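Local coordinates for taurocyamine kinase (Schistosoma mansoni, PDB 4WOD), which reversibly transfers a phosphate group between ATP and the guanidino compound taurocyamine, in a magnesium-dependent reaction, at residues Y385-K397 with I437-G449. The protein carries 4 engineered substitutions. Numbering follows the deposited sequence.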
ATOM      1  N   TYR A 385     -19.498  12.056  -9.098  1.00 25.11           N
ATOM      2  CA  TYR A 385     -19.411  13.421  -9.629  1.00 24.13           C
ATOM      3  C   TYR A 385     -18.150  13.633 -10.456  1.00 22.19           C
ATOM      4  O   TYR A 385     -18.187  14.296 -11.498  1.00 23.97           O
ATOM      5  CB  TYR A 385     -19.451  14.439  -8.491  1.00 23.67           C
ATOM      6  CG  TYR A 385     -20.741  14.428  -7.705  1.00 21.35           C
ATOM      7  CD1 TYR A 385     -21.808  15.225  -8.080  1.00 24.23           C
ATOM      8  CD2 TYR A 385     -20.882  13.624  -6.580  1.00 23.76           C
ATOM      9  CE1 TYR A 385     -22.991  15.228  -7.357  1.00 26.80           C
ATOM     10  CE2 TYR A 385     -22.061  13.612  -5.850  1.00 26.81           C
ATOM     11  CZ  TYR A 385     -23.114  14.414  -6.249  1.00 30.69           C
ATOM     12  OH  TYR A 385     -24.286  14.413  -5.534  1.00 30.39           O
ATOM     13  N   THR A 386     -17.048  13.060  -9.973  1.00 20.19           N
ATOM     14  CA  THR A 386     -15.734  13.227 -10.575  1.00 22.09           C
ATOM     15  C   THR A 386     -15.750  12.805 -12.045  1.00 20.70           C
ATOM     16  O   THR A 386     -15.176  13.478 -12.904  1.00 18.39           O
ATOM     17  CB  THR A 386     -14.665  12.408  -9.799  1.00 22.15           C
ATOM     18  OG1 THR A 386     -14.723  12.739  -8.393  1.00 24.52           O
ATOM     19  CG2 THR A 386     -13.266  12.662 -10.351  1.00 17.20           C
ATOM     20  N   ARG A 387     -16.426  11.693 -12.320  1.00 22.79           N
ATOM     21  CA  ARG A 387     -16.575  11.186 -13.689  1.00 24.46           C
ATOM     22  C   ARG A 387     -17.657  11.895 -14.499  1.00 22.40           C
ATOM     23  O   ARG A 387     -17.478  12.181 -15.683  1.00 17.18           O
ATOM     24  CB  ARG A 387     -16.881   9.686 -13.663  1.00 24.04           C
ATOM     25  CG  ARG A 387     -17.124   9.132 -15.039  1.00 25.81           C
ATOM     26  CD  ARG A 387     -17.136   7.621 -15.070  1.00 27.95           C
ATOM     27  NE  ARG A 387     -17.113   7.164 -16.454  1.00 32.56           N
ATOM     28  CZ  ARG A 387     -17.941   6.250 -16.958  1.00 36.49           C
ATOM     29  NH1 ARG A 387     -18.857   5.682 -16.189  1.00 32.30           N
ATOM     30  NH2 ARG A 387     -17.852   5.907 -18.233  1.00 29.70           N
ATOM     31  N   LYS A 388     -18.785  12.176 -13.857  1.00 22.49           N
ATOM     32  CA  LYS A 388     -19.939  12.742 -14.548  1.00 24.53           C
ATOM     33  C   LYS A 388     -19.603  14.041 -15.293  1.00 26.99           C
ATOM     34  O   LYS A 388     -20.112  14.286 -16.390  1.00 19.50           O
ATOM     35  CB  LYS A 388     -21.072  12.982 -13.543  1.00 23.45           C
ATOM     36  CG  LYS A 388     -22.369  13.453 -14.151  1.00 21.68           C
ATOM     37  CD  LYS A 388     -23.419  13.585 -13.070  1.00 22.06           C
ATOM     38  CE  LYS A 388     -24.663  14.277 -13.578  1.00 31.46           C
ATOM     39  NZ  LYS A 388     -25.673  14.381 -12.489  1.00 33.45           N
ATOM     40  N   TYR A 389     -18.729  14.868 -14.712  1.00 22.04           N
ATOM     41  CA  TYR A 389     -18.433  16.159 -15.327  1.00 18.58           C
ATOM     42  C   TYR A 389     -17.119  16.157 -16.069  1.00 20.57           C
ATOM     43  O   TYR A 389     -16.706  17.186 -16.603  1.00 22.26           O
ATOM     44  CB  TYR A 389     -18.470  17.267 -14.270  1.00 20.18           C
ATOM     45  CG  TYR A 389     -19.890  17.449 -13.804  1.00 20.97           C
ATOM     46  CD1 TYR A 389     -20.789  18.214 -14.546  1.00 18.27           C
ATOM     47  CD2 TYR A 389     -20.357  16.794 -12.671  1.00 18.11           C
ATOM     48  CE1 TYR A 389     -22.111  18.351 -14.157  1.00 20.56           C
ATOM     49  CE2 TYR A 389     -21.670  16.931 -12.271  1.00 25.02           C
ATOM     50  CZ  TYR A 389     -22.543  17.712 -13.012  1.00 18.48           C
ATOM     51  OH  TYR A 389     -23.852  17.827 -12.611  1.00 24.54           O
ATOM     52  N   LEU A 390     -16.477  14.995 -16.131  1.00 19.14           N
ATOM     53  CA  LEU A 390     -15.263  14.862 -16.923  1.00 22.50           C
ATOM     54  C   LEU A 390     -15.632  14.507 -18.365  1.00 23.32           C
ATOM     55  O   LEU A 390     -15.447  13.367 -18.796  1.00 26.03           O
ATOM     56  CB  LEU A 390     -14.336  13.807 -16.337  1.00 15.11           C
ATOM     57  CG  LEU A 390     -12.898  13.870 -16.853  1.00 19.18           C
ATOM     58  CD1 LEU A 390     -12.181  15.087 -16.291  1.00 21.14           C
ATOM     59  CD2 LEU A 390     -12.141  12.596 -16.497  1.00 17.92           C
ATOM     60  N   THR A 391     -16.156  15.486 -19.099  1.00 25.08           N
ATOM     61  CA  THR A 391     -16.631  15.256 -20.467  1.00 25.46           C
ATOM     62  C   THR A 391     -15.470  15.284 -21.472  1.00 25.87           C
ATOM     63  O   THR A 391     -14.367  15.726 -21.140  1.00 20.60           O
ATOM     64  CB  THR A 391     -17.697  16.298 -20.876  1.00 23.83           C
ATOM     65  OG1 THR A 391     -17.120  17.609 -20.888  1.00 22.98           O
ATOM     66  CG2 THR A 391     -18.903  16.263 -19.925  1.00 25.28           C
ATOM     67  N   PRO A 392     -15.704  14.777 -22.699  1.00 26.47           N
ATOM     68  CA  PRO A 392     -14.695  14.904 -23.754  1.00 28.49           C
ATOM     69  C   PRO A 392     -14.220  16.340 -23.958  1.00 26.27           C
ATOM     70  O   PRO A 392     -13.024  16.579 -24.121  1.00 23.95           O
ATOM     71  CB  PRO A 392     -15.434  14.394 -24.990  1.00 27.41           C
ATOM     72  CG  PRO A 392     -16.345  13.333 -24.436  1.00 23.64           C
ATOM     73  CD  PRO A 392     -16.786  13.849 -23.089  1.00 27.74           C
ATOM     74  N   GLU A 393     -15.155  17.282 -23.942  1.00 25.27           N
ATOM     75  CA  GLU A 393     -14.834  18.680 -24.192  1.00 27.72           C
ATOM     76  C   GLU A 393     -14.034  19.286 -23.013  1.00 22.13           C
ATOM     77  O   GLU A 393     -13.191  20.165 -23.203  1.00 25.55           O
ATOM     78  CB  GLU A 393     -16.111  19.484 -24.465  1.00 27.66           C
ATOM     79  CG  GLU A 393     -17.149  18.835 -25.452  1.00 33.67           C
ATOM     80  CD  GLU A 393     -17.846  17.536 -24.957  1.00 38.49           C
ATOM     81  OE1 GLU A 393     -18.260  17.465 -23.781  1.00 35.21           O
ATOM     82  OE2 GLU A 393     -17.997  16.579 -25.756  1.00 44.58           O
ATOM     83  N   ILE A 394     -14.296  18.795 -21.810  1.00 22.82           N
ATOM     84  CA  ILE A 394     -13.555  19.215 -20.629  1.00 22.61           C
ATOM     85  C   ILE A 394     -12.135  18.639 -20.682  1.00 23.23           C
ATOM     86  O   ILE A 394     -11.163  19.346 -20.448  1.00 20.74           O
ATOM     87  CB  ILE A 394     -14.269  18.769 -19.339  1.00 21.22           C
ATOM     88  CG1 ILE A 394     -15.427  19.725 -19.002  1.00 20.80           C
ATOM     89  CG2 ILE A 394     -13.267  18.632 -18.172  1.00 20.37           C
ATOM     90  CD1 ILE A 394     -15.001  21.127 -18.687  1.00 21.48           C
ATOM     91  N   ILE A 395     -12.016  17.356 -21.018  1.00 20.53           N
ATOM     92  CA  ILE A 395     -10.702  16.752 -21.197  1.00 17.44           C
ATOM     93  C   ILE A 395      -9.885  17.513 -22.249  1.00 22.17           C
ATOM     94  O   ILE A 395      -8.723  17.844 -22.028  1.00 17.66           O
ATOM     95  CB  ILE A 395     -10.817  15.259 -21.583  1.00 16.64           C
ATOM     96  CG1 ILE A 395     -11.365  14.444 -20.401  1.00 19.37           C
ATOM     97  CG2 ILE A 395      -9.452  14.706 -22.020  1.00 16.61           C
ATOM     98  CD1 ILE A 395     -11.672  12.976 -20.734  1.00 18.99           C
ATOM     99  N   LYS A 396     -10.511  17.810 -23.382  1.00 21.51           N
ATOM    100  CA  LYS A 396      -9.842  18.516 -24.470  1.00 23.25           C
ATOM    101  C   LYS A 396      -9.388  19.908 -24.050  1.00 21.26           C
ATOM    102  O   LYS A 396      -8.285  20.338 -24.378  1.00 23.87           O
ATOM    103  CB  LYS A 396     -10.773  18.612 -25.678  1.00 24.70           C
ATOM    104  CG  LYS A 396     -10.352  19.642 -26.721  1.00 27.96           C
ATOM    105  CD  LYS A 396     -11.365  19.692 -27.869  1.00 36.13           C
ATOM    106  CE  LYS A 396     -11.019  20.781 -28.868  1.00 42.93           C
ATOM    107  NZ  LYS A 396      -9.562  20.791 -29.166  1.00 45.32           N
ATOM    108  N   LYS A 397     -10.251  20.612 -23.329  1.00 20.18           N
ATOM    109  CA  LYS A 397      -9.949  21.971 -22.885  1.00 22.50           C
ATOM    110  C   LYS A 397      -8.790  22.018 -21.885  1.00 21.38           C
ATOM    111  O   LYS A 397      -7.935  22.887 -21.981  1.00 25.14           O
ATOM    112  CB  LYS A 397     -11.195  22.604 -22.256  1.00 18.58           C
ATOM    113  CG  LYS A 397     -11.086  24.069 -21.900  1.00 23.71           C
ATOM    114  CD  LYS A 397     -12.405  24.540 -21.285  1.00 23.10           C
ATOM    115  CE  LYS A 397     -12.239  25.853 -20.555  1.00 26.62           C
ATOM    116  NZ  LYS A 397     -12.133  27.019 -21.464  1.00 29.03           N
ATOM    117  N   ILE A 437     -12.696  26.000 -13.567  1.00 14.91           N
ATOM    118  CA  ILE A 437     -14.075  26.326 -13.210  1.00 18.79           C
ATOM    119  C   ILE A 437     -15.099  25.533 -14.052  1.00 18.51           C
ATOM    120  O   ILE A 437     -16.154  25.153 -13.545  1.00 15.39           O
ATOM    121  CB  ILE A 437     -14.330  27.860 -13.342  1.00 17.15           C
ATOM    122  CG1 ILE A 437     -15.719  28.241 -12.823  1.00 21.06           C
ATOM    123  CG2 ILE A 437     -14.156  28.340 -14.794  1.00 18.54           C
ATOM    124  CD1 ILE A 437     -15.837  29.748 -12.468  1.00 18.19           C
ATOM    125  N   ASP A 438     -14.761  25.256 -15.312  1.00 17.23           N
ATOM    126  CA  ASP A 438     -15.676  24.557 -16.217  1.00 20.75           C
ATOM    127  C   ASP A 438     -15.918  23.134 -15.757  1.00 21.21           C
ATOM    128  O   ASP A 438     -16.941  22.534 -16.080  1.00 20.34           O
ATOM    129  CB  ASP A 438     -15.135  24.536 -17.647  1.00 18.82           C
ATOM    130  CG  ASP A 438     -15.310  25.862 -18.361  1.00 26.00           C
ATOM    131  OD1 ASP A 438     -15.732  26.844 -17.728  1.00 26.38           O
ATOM    132  OD2 ASP A 438     -15.050  25.918 -19.573  1.00 32.90           O
ATOM    133  N   TYR A 439     -14.954  22.573 -15.039  1.00 19.99           N
ATOM    134  CA  TYR A 439     -15.151  21.247 -14.464  1.00 18.08           C
ATOM    135  C   TYR A 439     -15.768  21.353 -13.079  1.00 17.28           C
ATOM    136  O   TYR A 439     -16.746  20.675 -12.774  1.00 17.58           O
ATOM    137  CB  TYR A 439     -13.830  20.495 -14.408  1.00 13.05           C
ATOM    138  CG  TYR A 439     -13.854  19.178 -13.675  1.00 18.99           C
ATOM    139  CD1 TYR A 439     -14.488  18.070 -14.222  1.00 18.04           C
ATOM    140  CD2 TYR A 439     -13.204  19.029 -12.453  1.00 17.88           C
ATOM    141  CE1 TYR A 439     -14.487  16.855 -13.566  1.00 20.49           C
ATOM    142  CE2 TYR A 439     -13.194  17.812 -11.794  1.00 15.76           C
ATOM    143  CZ  TYR A 439     -13.843  16.728 -12.359  1.00 20.00           C
ATOM    144  OH  TYR A 439     -13.849  15.507 -11.710  1.00 19.77           O
ATOM    145  N   LEU A 440     -15.195  22.209 -12.235  1.00 15.66           N
ATOM    146  CA  LEU A 440     -15.570  22.205 -10.824  1.00 17.30           C
ATOM    147  C   LEU A 440     -16.920  22.886 -10.540  1.00 17.61           C
ATOM    148  O   LEU A 440     -17.637  22.474  -9.625  1.00 18.42           O
ATOM    149  CB  LEU A 440     -14.463  22.852  -9.980  1.00 15.69           C
ATOM    150  CG  LEU A 440     -13.161  22.037  -9.808  1.00 19.71           C
ATOM    151  CD1 LEU A 440     -12.025  22.894  -9.251  1.00 16.78           C
ATOM    152  CD2 LEU A 440     -13.388  20.827  -8.894  1.00 18.96           C
ATOM    153  N   ASP A 441     -17.285  23.912 -11.311  1.00 16.86           N
ATOM    154  CA  ASP A 441     -18.477  24.675 -10.964  1.00 16.84           C
ATOM    155  C   ASP A 441     -19.775  23.890 -11.176  1.00 18.22           C
ATOM    156  O   ASP A 441     -20.627  23.890 -10.298  1.00 18.90           O
ATOM    157  CB  ASP A 441     -18.540  25.990 -11.738  1.00 18.58           C
ATOM    158  CG  ASP A 441     -19.650  26.892 -11.233  1.00 22.20           C
ATOM    159  OD1 ASP A 441     -19.496  27.446 -10.124  1.00 19.85           O
ATOM    160  OD2 ASP A 441     -20.672  27.032 -11.930  1.00 16.71           O
ATOM    161  N   PRO A 442     -19.935  23.210 -12.332  1.00 19.66           N
ATOM    162  CA  PRO A 442     -21.166  22.412 -12.425  1.00 21.01           C
ATOM    163  C   PRO A 442     -21.202  21.273 -11.389  1.00 19.20           C
ATOM    164  O   PRO A 442     -22.261  20.981 -10.822  1.00 19.62           O
ATOM    165  CB  PRO A 442     -21.127  21.859 -13.864  1.00 19.80           C
ATOM    166  CG  PRO A 442     -19.702  21.950 -14.287  1.00 17.93           C
ATOM    167  CD  PRO A 442     -19.169  23.191 -13.595  1.00 16.18           C
ATOM    168  N   LEU A 443     -20.047  20.675 -11.131  1.00 19.19           N
ATOM    169  CA  LEU A 443     -19.908  19.612 -10.132  1.00 18.61           C
ATOM    170  C   LEU A 443     -20.340  20.064  -8.737  1.00 19.80           C
ATOM    171  O   LEU A 443     -20.996  19.319  -7.998  1.00 21.56           O
ATOM    172  CB  LEU A 443     -18.451  19.126 -10.095  1.00 14.93           C
ATOM    173  CG  LEU A 443     -18.100  17.890  -9.250  1.00 21.03           C
ATOM    174  CD1 LEU A 443     -16.919  17.130  -9.872  1.00 17.47           C
ATOM    175  CD2 LEU A 443     -17.804  18.264  -7.784  1.00 18.60           C
ATOM    176  N   ILE A 444     -19.916  21.271  -8.371  1.00 18.05           N
ATOM    177  CA  ILE A 444     -20.224  21.871  -7.074  1.00 18.38           C
ATOM    178  C   ILE A 444     -21.720  22.148  -6.976  1.00 20.96           C
ATOM    179  O   ILE A 444     -22.367  21.799  -5.994  1.00 20.65           O
ATOM    180  CB  ILE A 444     -19.407  23.182  -6.883  1.00 16.81           C
ATOM    181  CG1 ILE A 444     -17.941  22.854  -6.574  1.00 17.95           C
ATOM    182  CG2 ILE A 444     -19.998  24.081  -5.806  1.00 17.43           C
ATOM    183  CD1 ILE A 444     -16.990  24.037  -6.775  1.00 14.49           C
ATOM    184  N   CYS A 445     -22.252  22.768  -8.022  1.00 19.44           N
ATOM    185  CA  CYS A 445     -23.676  23.041  -8.142  1.00 26.14           C
ATOM    186  C   CYS A 445     -24.525  21.782  -7.982  1.00 19.35           C
ATOM    187  O   CYS A 445     -25.522  21.788  -7.259  1.00 21.19           O
ATOM    188  CB  CYS A 445     -23.959  23.695  -9.487  1.00 20.94           C
ATOM    189  SG  CYS A 445     -23.475  25.434  -9.542  1.00 28.03           S
ATOM    190  N   ASP A 446     -24.114  20.714  -8.662  1.00 21.98           N
ATOM    191  CA  ASP A 446     -24.760  19.401  -8.561  1.00 23.58           C
ATOM    192  C   ASP A 446     -24.685  18.832  -7.140  1.00 25.38           C
ATOM    193  O   ASP A 446     -25.714  18.513  -6.540  1.00 25.89           O
ATOM    194  CB  ASP A 446     -24.111  18.424  -9.545  1.00 22.87           C
ATOM    195  CG  ASP A 446     -24.973  17.192  -9.832  1.00 30.75           C
ATOM    196  OD1 ASP A 446     -25.827  16.827  -8.995  1.00 31.76           O
ATOM    197  OD2 ASP A 446     -24.775  16.582 -10.908  1.00 27.44           O
ATOM    198  N   TYR A 447     -23.472  18.713  -6.603  1.00 21.42           N
ATOM    199  CA  TYR A 447     -23.284  18.135  -5.266  1.00 22.47           C
ATOM    200  C   TYR A 447     -24.081  18.881  -4.187  1.00 23.26           C
ATOM    201  O   TYR A 447     -24.779  18.263  -3.385  1.00 20.73           O
ATOM    202  CB  TYR A 447     -21.789  18.119  -4.892  1.00 20.86           C
ATOM    203  CG  TYR A 447     -21.460  17.388  -3.602  1.00 20.79           C
ATOM    204  CD1 TYR A 447     -21.005  16.073  -3.622  1.00 20.94           C
ATOM    205  CD2 TYR A 447     -21.602  18.009  -2.363  1.00 20.91           C
ATOM    206  CE1 TYR A 447     -20.707  15.387  -2.444  1.00 18.89           C
ATOM    207  CE2 TYR A 447     -21.303  17.332  -1.182  1.00 19.23           C
ATOM    208  CZ  TYR A 447     -20.849  16.029  -1.233  1.00 23.79           C
ATOM    209  OH  TYR A 447     -20.548  15.355  -0.071  1.00 25.49           O
ATOM    210  N   HIS A 448     -23.968  20.207  -4.160  1.00 19.10           N
ATOM    211  CA  HIS A 448     -24.615  21.003  -3.114  1.00 20.09           C
ATOM    212  C   HIS A 448     -26.051  21.447  -3.435  1.00 21.46           C
ATOM    213  O   HIS A 448     -26.673  22.148  -2.638  1.00 19.43           O
ATOM    214  CB  HIS A 448     -23.750  22.222  -2.803  1.00 21.32           C
ATOM    215  CG  HIS A 448     -22.389  21.856  -2.307  1.00 18.43           C
ATOM    216  ND1 HIS A 448     -22.147  21.516  -0.995  1.00 18.92           N
ATOM    217  CD2 HIS A 448     -21.211  21.713  -2.959  1.00 20.47           C
ATOM    218  CE1 HIS A 448     -20.872  21.196  -0.855  1.00 19.26           C
ATOM    219  NE2 HIS A 448     -20.279  21.320  -2.029  1.00 17.22           N
ATOM    220  N   GLY A 449     -26.576  21.028  -4.583  1.00 24.70           N
ATOM    221  CA  GLY A 449     -27.919  21.410  -4.998  1.00 23.21           C
ATOM    222  C   GLY A 449     -28.140  22.914  -5.121  1.00 24.96           C
ATOM    223  O   GLY A 449     -29.138  23.454  -4.621  1.00 23.77           O
TER
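Leu-443 and Tyr-389 meet at the apolar centre of this helix-helix contact in the small helical N-terminal domain of the second phosphagen kinase repeat. CA of Leu-443 lies over one face of the Tyr-389 ring, 4.1 Å from its centroid, a CH-pi contact suited to a broad flat group laid on a helix. Pro-442, whose missing N-H matches the kink here, offers its apolar CB to CE1 of that ring. Leu-443 CG packs on Tyr-385 CB at 3.8 Å; Tyr-447 CD1 and CB lie over one face of the Tyr-385 ring, CB making a CH-pi contact, while the ring planes stand at an oblique 57°. Branched Ile-394 reaches Asp-438 CB with CD1 and the Tyr-439 ring with CG2, bringing in helix 392-397, roughly antiparallel to helix 437-448 (143°).

Tyr-439, its CG anti to the backbone N (chi1 172°), reaches across to helix 385-388. Tyrosine suits this buried place: its ring packs among apolar groups, helix 409-418 included, while OH donates to a lone pair of Thr-386 O (2.7 Å) within the carbonyl plane. At the polar edge, extended Lys-388 NZ forms a salt bridge with Asp-446 OD2 (2.9 Å), on its syn lone pair. Tyr-389 OH is modelled 2.3 Å from Asp-446 OD2, implausibly short, leaving its exact geometry doubtful.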